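Local structure of phosphate transporter (6L85) at residues A86-I94 with T106-M114; V259-M270 with I284-G293. The protein probably imports phosphate across the cell membrane, driven by sodium ions, and belongs to the family that includes the human SLC20 carriers. All blocks are in the same frame, centred on the assembly; numbering follows the deposited sequence.

Interaction 1 (A86-I94 with T106-M114); sequences ALIAASFWI and TTHSIVGGM. With NA (sodium ion), chain R; PO4 (phosphate ion), chain P.
A86 sets its CB against the bare backbone of G113, 3.6 Å from G113 C, and this bump-into-hollow fit is repeated in varied form down a hairpin of two antiparallel transmembrane helices. The segments 86-94 and 106-114 meet at an angle of 145°, their CA atoms coming nearest at A86 and G113. A CB on G113 would collide with that of A86. M114, its chain bent at both chi2 and chi3, closes the end of this hollow by laying SD 3.7 Å from A86 CB.

One turn along, the bump comes from the other helix. With CG1 anti to the backbone N of I110 (chi1 -169°) and chi2 then turning the tip, CD1 enters the groove between A86 and A90, 3.9 Å from A90 CB. L87 CD2 lies beside this methyl, more loosely.

At the other end I94 is the wedge. Its CD1 drops between T106 and S109, 3.6 Å from T106 CG2, and the two side chains I94 and T106 cross at about a right angle; S109 OG, near this methyl, is hydrogen-bonded to S105 O. With an alanine here, a gap would probably open beside T106 and S109, and the start of helix 106-121 would probably lose part of its side packing.

That same helix start binds phosphate: the backbone N of both T106 and T107 donates to the ion, which S105, S345, T346 and T347 also hold, and T106 OG1 gives a hydrogen bond of 2.8 Å to PO4 O4. T107 OG1 does double duty, 2.6 Å from PO4 O2 and 2.5 Å from the sodium ion.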
loop_
_atom_site.group_PDB
_atom_site.type_symbol
_atom_site.label_atom_id
_atom_site.label_comp_id
_atom_site.label_asym_id
_atom_site.label_seq_id
_atom_site.Cartn_x
_atom_site.Cartn_y
_atom_site.Cartn_z
ATOM N N ALA B 86 -17.832 -3.706 28.386
ATOM C CA ALA B 86 -17.565 -4.743 27.398
ATOM C C ALA B 86 -16.070 -4.847 27.086
ATOM O O ALA B 86 -15.523 -5.955 26.996
ATOM C CB ALA B 86 -18.371 -4.461 26.127
ATOM N N LEU B 87 -15.399 -3.705 26.896
ATOM C CA LEU B 87 -13.956 -3.735 26.624
ATOM C C LEU B 87 -13.203 -4.400 27.771
ATOM O O LEU B 87 -12.370 -5.286 27.548
ATOM C CB LEU B 87 -13.407 -2.316 26.386
ATOM C CG LEU B 87 -13.651 -1.594 25.043
ATOM C CD1 LEU B 87 -13.240 -0.133 25.126
ATOM C CD2 LEU B 87 -12.944 -2.264 23.844
ATOM N N ILE B 88 -13.491 -3.985 29.013
ATOM C CA ILE B 88 -12.850 -4.586 30.185
ATOM C C ILE B 88 -13.044 -6.100 30.188
ATOM O O ILE B 88 -12.083 -6.871 30.335
ATOM C CB ILE B 88 -13.413 -3.970 31.482
ATOM C CG1 ILE B 88 -13.025 -2.497 31.608
ATOM C CG2 ILE B 88 -12.920 -4.756 32.699
ATOM C CD1 ILE B 88 -13.321 -1.897 32.989
ATOM N N ALA B 89 -14.296 -6.549 30.008
ATOM C CA ALA B 89 -14.618 -7.964 30.179
ATOM C C ALA B 89 -13.993 -8.812 29.083
ATOM O O ALA B 89 -13.416 -9.884 29.353
ATOM C CB ALA B 89 -16.146 -8.172 30.204
ATOM N N ALA B 90 -14.142 -8.368 27.828
ATOM C CA ALA B 90 -13.572 -9.101 26.709
ATOM C C ALA B 90 -12.054 -9.155 26.817
ATOM O O ALA B 90 -11.460 -10.224 26.659
ATOM C CB ALA B 90 -14.007 -8.477 25.381
ATOM N N SER B 91 -11.412 -8.017 27.096
ATOM C CA SER B 91 -9.957 -8.000 27.242
ATOM C C SER B 91 -9.507 -9.008 28.277
ATOM O O SER B 91 -8.532 -9.740 28.065
ATOM C CB SER B 91 -9.484 -6.609 27.663
ATOM O OG SER B 91 -9.682 -5.695 26.615
ATOM N N PHE B 92 -10.194 -9.025 29.427
ATOM C CA PHE B 92 -9.840 -9.943 30.499
ATOM C C PHE B 92 -9.842 -11.381 30.006
ATOM O O PHE B 92 -8.855 -12.118 30.178
ATOM C CB PHE B 92 -10.815 -9.785 31.672
ATOM C CG PHE B 92 -10.519 -10.702 32.808
ATOM C CD1 PHE B 92 -9.483 -10.416 33.681
ATOM C CD2 PHE B 92 -11.224 -11.880 32.966
ATOM C CE1 PHE B 92 -9.172 -11.274 34.719
ATOM C CE2 PHE B 92 -10.917 -12.750 34.011
ATOM C CZ PHE B 92 -9.900 -12.442 34.888
ATOM N N TRP B 93 -10.943 -11.805 29.384
ATOM C CA TRP B 93 -10.997 -13.213 28.987
ATOM C C TRP B 93 -10.043 -13.520 27.826
ATOM O O TRP B 93 -9.448 -14.609 27.785
ATOM C CB TRP B 93 -12.439 -13.619 28.682
ATOM C CG TRP B 93 -13.169 -13.723 29.964
ATOM C CD1 TRP B 93 -14.096 -12.843 30.464
ATOM C CD2 TRP B 93 -12.971 -14.714 30.974
ATOM N NE1 TRP B 93 -14.508 -13.249 31.706
ATOM C CE2 TRP B 93 -13.835 -14.394 32.046
ATOM C CE3 TRP B 93 -12.162 -15.854 31.071
ATOM C CZ2 TRP B 93 -13.918 -15.177 33.197
ATOM C CZ3 TRP B 93 -12.237 -16.625 32.219
ATOM C CH2 TRP B 93 -13.115 -16.284 33.266
ATOM N N ILE B 94 -9.871 -12.583 26.881
ATOM C CA ILE B 94 -8.918 -12.809 25.793
ATOM C C ILE B 94 -7.522 -13.007 26.366
ATOM O O ILE B 94 -6.784 -13.896 25.945
ATOM C CB ILE B 94 -8.912 -11.652 24.771
ATOM C CG1 ILE B 94 -10.297 -11.331 24.176
ATOM C CG2 ILE B 94 -7.907 -11.967 23.654
ATOM C CD1 ILE B 94 -10.895 -12.464 23.443
ATOM N N THR B 106 -12.078 -13.226 19.628
ATOM C CA THR B 106 -12.218 -11.900 20.228
ATOM C C THR B 106 -13.507 -11.229 19.771
ATOM O O THR B 106 -14.034 -10.367 20.477
ATOM C CB THR B 106 -10.995 -11.008 19.879
ATOM O OG1 THR B 106 -11.039 -10.615 18.492
ATOM C CG2 THR B 106 -9.661 -11.751 20.131
ATOM N N THR B 107 -14.003 -11.591 18.584
ATOM C CA THR B 107 -15.281 -11.063 18.116
ATOM C C THR B 107 -16.443 -11.608 18.957
ATOM O O THR B 107 -17.311 -10.845 19.416
ATOM C CB THR B 107 -15.466 -11.407 16.632
ATOM O OG1 THR B 107 -14.295 -11.019 15.886
ATOM C CG2 THR B 107 -16.717 -10.748 16.040
ATOM N N HIS B 108 -16.483 -12.934 19.161
ATOM C CA HIS B 108 -17.505 -13.508 20.035
ATOM C C HIS B 108 -17.424 -12.879 21.410
ATOM O O HIS B 108 -18.456 -12.552 22.018
ATOM C CB HIS B 108 -17.350 -15.030 20.130
ATOM C CG HIS B 108 -17.679 -15.741 18.855
ATOM N ND1 HIS B 108 -17.787 -17.109 18.764
ATOM C CD2 HIS B 108 -17.936 -15.262 17.615
ATOM C CE1 HIS B 108 -18.096 -17.446 17.524
ATOM N NE2 HIS B 108 -18.175 -16.345 16.801
ATOM N N SER B 109 -16.194 -12.635 21.881
ATOM C CA SER B 109 -15.990 -12.054 23.203
ATOM C C SER B 109 -16.580 -10.654 23.289
ATOM O O SER B 109 -17.293 -10.332 24.247
ATOM C CB SER B 109 -14.502 -12.035 23.546
ATOM O OG SER B 109 -13.945 -13.297 23.254
ATOM N N ILE B 110 -16.293 -9.794 22.302
ATOM C CA ILE B 110 -16.746 -8.412 22.462
ATOM C C ILE B 110 -18.260 -8.317 22.234
ATOM O O ILE B 110 -18.941 -7.511 22.888
ATOM C CB ILE B 110 -15.948 -7.426 21.569
ATOM C CG1 ILE B 110 -16.255 -5.976 21.972
ATOM C CG2 ILE B 110 -16.253 -7.583 20.099
ATOM C CD1 ILE B 110 -15.679 -5.584 23.341
ATOM N N VAL B 111 -18.815 -9.142 21.336
ATOM C CA VAL B 111 -20.265 -9.125 21.128
ATOM C C VAL B 111 -20.985 -9.613 22.384
ATOM O O VAL B 111 -21.992 -9.028 22.806
ATOM C CB VAL B 111 -20.648 -9.951 19.886
ATOM C CG1 VAL B 111 -22.180 -10.194 19.828
ATOM C CG2 VAL B 111 -20.168 -9.252 18.620
ATOM N N GLY B 112 -20.453 -10.655 23.024
ATOM C CA GLY B 112 -20.972 -11.065 24.314
ATOM C C GLY B 112 -20.906 -9.956 25.342
ATOM O O GLY B 112 -21.859 -9.743 26.098
ATOM N N GLY B 113 -19.782 -9.237 25.392
ATOM C CA GLY B 113 -19.685 -8.114 26.314
ATOM C C GLY B 113 -20.800 -7.100 26.109
ATOM O O GLY B 113 -21.449 -6.660 27.067
ATOM N N MET B 114 -21.043 -6.729 24.850
ATOM C CA MET B 114 -22.040 -5.707 24.545
ATOM C C MET B 114 -23.449 -6.216 24.850
ATOM O O MET B 114 -24.287 -5.481 25.385
ATOM C CB MET B 114 -21.921 -5.278 23.072
ATOM C CG MET B 114 -20.581 -4.602 22.692
ATOM S SD MET B 114 -20.480 -2.966 23.436
ATOM C CE MET B 114 -21.656 -2.123 22.368
HETATM NA NA NA R . -14.217 -10.168 13.586
HETATM P P PO4 P . -11.582 -13.557 16.071
HETATM O O1 PO4 P . -11.416 -15.069 15.923
HETATM O O2 PO4 P . -12.986 -13.171 16.486
HETATM O O3 PO4 P . -11.272 -12.919 14.720
HETATM O O4 PO4 P . -10.662 -13.028 17.159
HETATM O O HOH W 1 -15.181 -8.232 14.275
#

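Interaction 2 (V259-M270 with I284-G293); sequences VANAAGPVAAVM and IPFLALLLGG. With LMT (dodecyl-beta-D-maltoside), chain O.
V259 divides its two methyls between L289 and G292. CG1 meets L289 CD2 at 3.7 Å, the two side chains crossing at about a right angle, while CG2, placed anti to the backbone N, rests on the backbone of G292, 3.6 Å from G292 C. A side chain on G292 would run straight into that methyl. The same L289 CD2 leans across to A263 CB, so that one methyl serves both V259 and A263.

Midway along the pair, A288 makes a classic knob-into-hole contact: its CB fits among A263, V266, A267 and M270, 4.2 Å from A263 CB. The roughly antiparallel helices, at 144° to each other, pack here round a knob that is a single methyl. On one flank V266 and L291 cross roughly perpendicular, V266 CG1 lying 4.1 Å from L291 CD2. A267 CB is met instead by I284 CD1 and by P285 CD, the ring carbon at 3.8 Å.

M270 and P285 run alongside each other with opposite headings. The methionine chain is extended at chi2 and bends only at chi3 (63°), which carries CE to P285 CB at 3.6 Å and past L287 CB. P285 is the N-cap residue of helix 286-302. Beyond this apolar seam the helix turns L287 and L290 to L204 of the second subunit, and the F286 ring meets detergent, with LMT C1 at its edge.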
loop_
_atom_site.group_PDB
_atom_site.type_symbol
_atom_site.label_atom_id
_atom_site.label_comp_id
_atom_site.label_asym_id
_atom_site.label_seq_id
_atom_site.Cartn_x
_atom_site.Cartn_y
_atom_site.Cartn_z
ATOM N N VAL B 259 -10.506 -4.898 13.798
ATOM C CA VAL B 259 -10.233 -3.658 14.529
ATOM C C VAL B 259 -11.514 -3.168 15.192
ATOM O O VAL B 259 -11.469 -2.614 16.289
ATOM C CB VAL B 259 -9.577 -2.569 13.641
ATOM C CG1 VAL B 259 -10.567 -1.985 12.607
ATOM C CG2 VAL B 259 -8.970 -1.439 14.536
ATOM N N ALA B 260 -12.667 -3.445 14.580
ATOM C CA ALA B 260 -13.971 -3.156 15.180
ATOM C C ALA B 260 -14.106 -3.642 16.620
ATOM O O ALA B 260 -14.765 -2.975 17.420
ATOM C CB ALA B 260 -15.096 -3.776 14.344
ATOM N N ASN B 261 -13.494 -4.775 16.981
ATOM C CA ASN B 261 -13.727 -5.287 18.332
ATOM C C ASN B 261 -13.167 -4.366 19.406
ATOM O O ASN B 261 -13.596 -4.441 20.572
ATOM C CB ASN B 261 -13.155 -6.692 18.501
ATOM C CG ASN B 261 -13.649 -7.651 17.442
ATOM O OD1 ASN B 261 -14.702 -7.428 16.805
ATOM N ND2 ASN B 261 -12.922 -8.732 17.257
ATOM N N ALA B 262 -12.223 -3.501 19.041
ATOM C CA ALA B 262 -11.753 -2.455 19.941
ATOM C C ALA B 262 -12.229 -1.071 19.535
ATOM O O ALA B 262 -12.538 -0.254 20.407
ATOM C CB ALA B 262 -10.224 -2.467 20.022
ATOM N N ALA B 263 -12.344 -0.806 18.230
ATOM C CA ALA B 263 -12.654 0.532 17.741
ATOM C C ALA B 263 -14.143 0.862 17.840
ATOM O O ALA B 263 -14.489 2.045 17.992
ATOM C CB ALA B 263 -12.167 0.700 16.295
ATOM N N GLY B 264 -15.031 -0.129 17.702
ATOM C CA GLY B 264 -16.447 0.092 17.877
ATOM C C GLY B 264 -16.796 0.619 19.256
ATOM O O GLY B 264 -17.408 1.681 19.389
ATOM N N PRO B 265 -16.392 -0.088 20.319
ATOM C CA PRO B 265 -16.698 0.436 21.666
ATOM C C PRO B 265 -16.085 1.795 21.924
ATOM O O PRO B 265 -16.760 2.689 22.470
ATOM C CB PRO B 265 -16.141 -0.653 22.601
ATOM C CG PRO B 265 -16.222 -1.925 21.773
ATOM C CD PRO B 265 -15.829 -1.456 20.377
ATOM N N VAL B 266 -14.827 1.993 21.504
ATOM C CA VAL B 266 -14.180 3.293 21.684
ATOM C C VAL B 266 -14.928 4.371 20.905
ATOM O O VAL B 266 -15.144 5.478 21.406
ATOM C CB VAL B 266 -12.691 3.235 21.276
ATOM C CG1 VAL B 266 -12.069 4.663 21.276
ATOM C CG2 VAL B 266 -11.907 2.309 22.184
ATOM N N ALA B 267 -15.287 4.083 19.650
ATOM C CA ALA B 267 -16.057 5.047 18.862
ATOM C C ALA B 267 -17.374 5.404 19.546
ATOM O O ALA B 267 -17.808 6.561 19.507
ATOM C CB ALA B 267 -16.352 4.495 17.465
ATOM N N ALA B 268 -18.042 4.424 20.151
ATOM C CA ALA B 268 -19.302 4.736 20.813
ATOM C C ALA B 268 -19.065 5.718 21.954
ATOM O O ALA B 268 -19.838 6.676 22.139
ATOM C CB ALA B 268 -19.987 3.455 21.301
ATOM N N VAL B 269 -17.980 5.515 22.707
ATOM C CA VAL B 269 -17.662 6.460 23.785
ATOM C C VAL B 269 -17.345 7.850 23.227
ATOM O O VAL B 269 -17.820 8.871 23.748
ATOM C CB VAL B 269 -16.508 5.929 24.647
ATOM C CG1 VAL B 269 -16.121 6.955 25.678
ATOM C CG2 VAL B 269 -16.911 4.595 25.311
ATOM N N MET B 270 -16.533 7.911 22.161
ATOM C CA MET B 270 -16.211 9.196 21.543
ATOM C C MET B 270 -17.462 9.891 21.008
ATOM O O MET B 270 -17.607 11.108 21.137
ATOM C CB MET B 270 -15.192 9.004 20.418
ATOM C CG MET B 270 -13.839 8.464 20.917
ATOM S SD MET B 270 -12.701 8.148 19.558
ATOM C CE MET B 270 -12.557 9.836 18.938
ATOM N N ILE B 284 -17.333 6.522 12.014
ATOM C CA ILE B 284 -16.314 6.050 12.952
ATOM C C ILE B 284 -15.140 7.023 12.963
ATOM O O ILE B 284 -14.489 7.215 11.923
ATOM C CB ILE B 284 -15.841 4.629 12.607
ATOM C CG1 ILE B 284 -17.025 3.653 12.627
ATOM C CG2 ILE B 284 -14.757 4.182 13.602
ATOM C CD1 ILE B 284 -17.544 3.380 14.034
ATOM N N PRO B 285 -14.833 7.649 14.101
ATOM C CA PRO B 285 -13.692 8.581 14.156
ATOM C C PRO B 285 -12.383 7.855 13.876
ATOM O O PRO B 285 -12.081 6.814 14.476
ATOM C CB PRO B 285 -13.741 9.127 15.592
ATOM C CG PRO B 285 -15.132 8.800 16.104
ATOM C CD PRO B 285 -15.511 7.517 15.403
ATOM N N PHE B 286 -11.607 8.413 12.944
ATOM C CA PHE B 286 -10.375 7.758 12.525
ATOM C C PHE B 286 -9.445 7.513 13.697
ATOM O O PHE B 286 -8.692 6.538 13.695
ATOM C CB PHE B 286 -9.683 8.580 11.436
ATOM C CG PHE B 286 -9.788 7.948 10.083
ATOM C CD1 PHE B 286 -9.294 6.666 9.877
ATOM C CD2 PHE B 286 -10.423 8.591 9.038
ATOM C CE1 PHE B 286 -9.403 6.043 8.644
ATOM C CE2 PHE B 286 -10.540 7.977 7.803
ATOM C CZ PHE B 286 -10.027 6.696 7.610
ATOM N N LEU B 287 -9.487 8.377 14.705
ATOM C CA LEU B 287 -8.710 8.140 15.914
ATOM C C LEU B 287 -8.992 6.756 16.500
ATOM O O LEU B 287 -8.061 6.051 16.908
ATOM C CB LEU B 287 -9.012 9.245 16.931
ATOM C CG LEU B 287 -7.955 9.606 17.971
ATOM C CD1 LEU B 287 -6.559 9.405 17.391
ATOM C CD2 LEU B 287 -8.132 11.051 18.433
ATOM N N ALA B 288 -10.275 6.347 16.546
ATOM C CA ALA B 288 -10.630 5.010 17.037
ATOM C C ALA B 288 -9.951 3.920 16.230
ATOM O O ALA B 288 -9.430 2.946 16.788
ATOM C CB ALA B 288 -12.159 4.798 17.004
ATOM N N LEU B 289 -9.985 4.038 14.904
ATOM C CA LEU B 289 -9.407 2.998 14.059
ATOM C C LEU B 289 -7.891 2.965 14.182
ATOM O O LEU B 289 -7.280 1.889 14.123
ATOM C CB LEU B 289 -9.805 3.226 12.615
ATOM C CG LEU B 289 -11.281 3.063 12.340
ATOM C CD1 LEU B 289 -11.567 3.577 10.926
ATOM C CD2 LEU B 289 -11.657 1.582 12.485
ATOM N N LEU B 290 -7.269 4.145 14.360
ATOM C CA LEU B 290 -5.815 4.234 14.480
ATOM C C LEU B 290 -5.345 3.631 15.792
ATOM O O LEU B 290 -4.349 2.899 15.823
ATOM C CB LEU B 290 -5.373 5.697 14.382
ATOM C CG LEU B 290 -5.107 6.334 13.023
ATOM C CD1 LEU B 290 -6.043 5.853 12.000
ATOM C CD2 LEU B 290 -5.233 7.848 13.161
ATOM N N LEU B 291 -6.065 3.919 16.882
ATOM C CA LEU B 291 -5.760 3.317 18.179
ATOM C C LEU B 291 -5.905 1.807 18.114
ATOM O O LEU B 291 -5.022 1.065 18.572
ATOM C CB LEU B 291 -6.686 3.899 19.248
ATOM C CG LEU B 291 -6.795 3.224 20.623
ATOM C CD1 LEU B 291 -5.565 3.471 21.449
ATOM C CD2 LEU B 291 -8.044 3.712 21.378
ATOM N N GLY B 292 -7.005 1.329 17.523
ATOM C CA GLY B 292 -7.173 -0.110 17.384
ATOM C C GLY B 292 -6.067 -0.744 16.557
ATOM O O GLY B 292 -5.538 -1.795 16.918
ATOM N N GLY B 293 -5.690 -0.104 15.447
ATOM C CA GLY B 293 -4.634 -0.658 14.610
ATOM C C GLY B 293 -3.299 -0.717 15.327
ATOM O O GLY B 293 -2.630 -1.747 15.323
HETATM C "C1'" LMT O . -12.372 8.000 3.310
HETATM C "C2'" LMT O . -13.300 8.222 4.485
HETATM C "C3'" LMT O . -14.690 8.735 4.134
HETATM C "C4'" LMT O . -14.705 9.605 2.900
HETATM C "C5'" LMT O . -13.813 8.986 1.828
HETATM C "C6'" LMT O . -13.933 9.749 0.526
HETATM O "O1'" LMT O . -11.031 8.045 3.816
HETATM O "O2'" LMT O . -13.478 7.004 5.180
HETATM O "O3'" LMT O . -15.141 9.473 5.247
HETATM O "O5'" LMT O . -12.471 8.979 2.305
HETATM O "O6'" LMT O . -15.312 9.933 0.206
HETATM C C1 LMT O . -10.493 6.795 4.289
HETATM C C2 LMT O . -8.975 7.011 4.500
HETATM C C3 LMT O . -8.220 5.839 3.827
HETATM C C4 LMT O . -6.830 5.799 4.478
HETATM C C5 LMT O . -5.927 4.918 3.597
HETATM C C6 LMT O . -4.490 5.422 3.804
HETATM C C7 LMT O . -3.534 4.263 3.439
HETATM C C8 LMT O . -3.306 4.277 1.904
HETATM C C9 LMT O . -2.670 2.920 1.505
HETATM C C10 LMT O . -1.122 3.043 1.520
HETATM C C11 LMT O . -0.537 1.869 0.723
HETATM C C12 LMT O . 0.962 1.735 1.009
#

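Both contacts are short closures between consecutive helices. From the N terminus, the chain first passes through helix 2-32; interaction 1 then folds helix 106-121 back on helix 76-99, 11 residues separating segments 86-94 and 106-114. Much later, interaction 2 pairs helices 260-275 and 286-302, with 13 residues between segments 259-270 and 284-293. The two lie in series, neither nested nor crossed, and their centres lie about 15 Å apart, in contact. N261 ND2 joins them through probable hydrogen bonds to T106 OG1 and T107 OG1, beside the phosphate and sodium, and L87 packs on P265. Helix 2-32 touches both pairs, with M14 meeting L87 as well as A262, while 284-293 packs on the second subunit.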